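Side-chain contact in oxidase (PDB 4FFU), which is probably an enzyme of the MaoC-like hot-dog family, possibly with monoamine oxidase activity, its true reaction being uncertain: residues T59-P64 with I81-M86. Numbering follows the deposited sequence.
Sequences TGDFFP and IAHGTM
His83 reaches across to Asp61, and these two make the direct contacts, a worked example of how a hot-dog fold of the MaoC family ties the N-terminus of helix 84-93 to the loop between helices 49-59 and 64-67. His83 occupies the N-cap position of helix 84-93, and its imidazole faces the loop. With CG beside the backbone N (chi1 -58°), the ring extends toward that loop, and its NE2 donates a hydrogen bond to the backbone carbonyl of Asp61, 2.9 Å from NE2 to O. The N-H...O angle of 167° makes the bond nearly straight, and the oxygen lies close to the ring plane. On the acceptor side the donor is tilted from the carbonyl plane.

The Asp61 side chain meets the same edge of the ring. His83 CD2 comes within 3.4 Å of Asp61 OD2 and 3.5 Å of Asp61 CG, with the carboxylate and ring planes close to perpendicular at 86°. One imidazole edge thus meets the main chain and side chain of a single residue. The His83 ring also stacks on that of His66 and meets the ring of His55 at an inclination.

The loop sequence, Gly-Asp followed closely by Pro-His-His, resembles the active-site signature of MaoC-type hydratases, so the site is consistent with a catalytic pocket, although a role for these residues remains an inference. Two small turns shape the loop. In an ST turn Thr59 OG1 accepts from Asp61 N, 3.3 Å away, while the same hydroxyl also bonds to His55 O. In the Asx turn that follows, Phe63 N donates to Asp61 OD1 at 3.0 Å, meeting that oxygen nearly head-on.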
loop_
_atom_site.group_PDB
_atom_site.type_symbol
_atom_site.label_atom_id
_atom_site.label_comp_id
_atom_site.label_asym_id
_atom_site.label_seq_id
_atom_site.Cartn_x
_atom_site.Cartn_y
_atom_site.Cartn_z
ATOM N N THR I 59 -4.075 -9.795 -2.651
ATOM C CA THR I 59 -4.614 -11.014 -3.273
ATOM C C THR I 59 -5.990 -11.396 -2.723
ATOM O O THR I 59 -6.743 -12.104 -3.400
ATOM C CB THR I 59 -3.672 -12.216 -3.062
ATOM O OG1 THR I 59 -3.542 -12.474 -1.662
ATOM C CG2 THR I 59 -2.297 -11.947 -3.685
ATOM N N GLY I 60 -6.315 -10.937 -1.518
ATOM C CA GLY I 60 -7.569 -11.347 -0.822
ATOM C C GLY I 60 -7.434 -12.623 0.016
ATOM O O GLY I 60 -8.418 -13.099 0.604
ATOM N N ASP I 61 -6.213 -13.153 0.114
ATOM C CA ASP I 61 -5.935 -14.376 0.906
ATOM C C ASP I 61 -5.452 -14.025 2.320
ATOM O O ASP I 61 -4.288 -13.645 2.499
ATOM C CB ASP I 61 -4.887 -15.232 0.173
ATOM C CG ASP I 61 -4.551 -16.544 0.912
ATOM O OD1 ASP I 61 -4.823 -16.667 2.126
ATOM O OD2 ASP I 61 -3.979 -17.445 0.273
ATOM N N PHE I 62 -6.355 -14.148 3.302
ATOM C CA PHE I 62 -6.099 -13.792 4.702
ATOM C C PHE I 62 -6.071 -15.051 5.577
ATOM O O PHE I 62 -6.346 -14.981 6.781
ATOM C CB PHE I 62 -7.172 -12.803 5.229
ATOM C CG PHE I 62 -6.981 -11.411 4.714
ATOM C CD1 PHE I 62 -7.402 -11.064 3.434
ATOM C CD2 PHE I 62 -6.324 -10.461 5.501
ATOM C CE1 PHE I 62 -7.182 -9.782 2.944
ATOM C CE2 PHE I 62 -6.114 -9.171 5.022
ATOM C CZ PHE I 62 -6.557 -8.843 3.747
ATOM N N PHE I 63 -5.724 -16.186 4.986
ATOM C CA PHE I 63 -5.741 -17.437 5.772
ATOM C C PHE I 63 -4.882 -17.305 7.008
ATOM O O PHE I 63 -3.802 -16.704 6.938
ATOM C CB PHE I 63 -5.262 -18.605 4.939
ATOM C CG PHE I 63 -6.318 -19.156 4.035
ATOM C CD1 PHE I 63 -7.638 -19.258 4.477
ATOM C CD2 PHE I 63 -6.002 -19.565 2.739
ATOM C CE1 PHE I 63 -8.617 -19.773 3.645
ATOM C CE2 PHE I 63 -6.980 -20.075 1.898
ATOM C CZ PHE I 63 -8.287 -20.180 2.356
ATOM N N PRO I 64 -5.345 -17.884 8.139
ATOM C CA PRO I 64 -4.656 -17.698 9.419
ATOM C C PRO I 64 -3.235 -18.271 9.474
ATOM O O PRO I 64 -2.408 -17.758 10.244
ATOM C CB PRO I 64 -5.598 -18.356 10.437
ATOM C CG PRO I 64 -6.438 -19.280 9.637
ATOM C CD PRO I 64 -6.623 -18.593 8.306
ATOM N N ILE I 81 3.578 -18.636 7.839
ATOM C CA ILE I 81 4.324 -18.964 6.623
ATOM C C ILE I 81 3.841 -18.104 5.458
ATOM O O ILE I 81 2.656 -17.790 5.354
ATOM C CB ILE I 81 4.264 -20.476 6.265
ATOM C CG1 ILE I 81 2.850 -20.906 5.889
ATOM C CG2 ILE I 81 4.824 -21.323 7.423
ATOM C CD1 ILE I 81 2.698 -22.331 5.351
ATOM N N ALA I 82 4.773 -17.708 4.606
ATOM C CA ALA I 82 4.454 -16.822 3.465
ATOM C C ALA I 82 3.582 -17.540 2.476
ATOM O O ALA I 82 3.711 -18.749 2.292
ATOM C CB ALA I 82 5.757 -16.382 2.786
ATOM N N HIS I 83 2.677 -16.801 1.830
ATOM C CA HIS I 83 1.871 -17.363 0.739
ATOM C C HIS I 83 2.796 -17.852 -0.378
ATOM O O HIS I 83 3.765 -17.167 -0.710
ATOM C CB HIS I 83 1.037 -16.251 0.096
ATOM C CG HIS I 83 0.114 -15.526 1.016
ATOM N ND1 HIS I 83 0.542 -14.574 1.917
ATOM C CD2 HIS I 83 -1.245 -15.502 1.060
ATOM C CE1 HIS I 83 -0.502 -14.040 2.521
ATOM N NE2 HIS I 83 -1.600 -14.581 2.020
ATOM N N GLY I 84 2.480 -19.001 -0.969
ATOM C CA GLY I 84 3.209 -19.487 -2.138
ATOM C C GLY I 84 3.295 -18.467 -3.275
ATOM O O GLY I 84 4.346 -18.299 -3.906
ATOM N N THR I 85 2.181 -17.783 -3.524
ATOM C CA THR I 85 2.146 -16.795 -4.595
ATOM C C THR I 85 3.029 -15.580 -4.284
ATOM O O THR I 85 3.452 -14.914 -5.219
ATOM C CB THR I 85 0.706 -16.306 -4.910
ATOM O OG1 THR I 85 0.055 -15.917 -3.698
ATOM C CG2 THR I 85 -0.123 -17.397 -5.635
HETATM N N MSE I 86 3.290 -15.296 -3.009
HETATM C CA MSE I 86 4.211 -14.179 -2.633
HETATM C C MSE I 86 5.655 -14.557 -2.928
HETATM O O MSE I 86 6.436 -13.765 -3.488
HETATM C CB MSE I 86 4.149 -13.848 -1.126
HETATM C CG MSE I 86 4.885 -12.531 -0.895
HETATM SE SE MSE I 86 5.474 -12.500 0.996
HETATM C CE MSE I 86 3.885 -13.210 1.919
#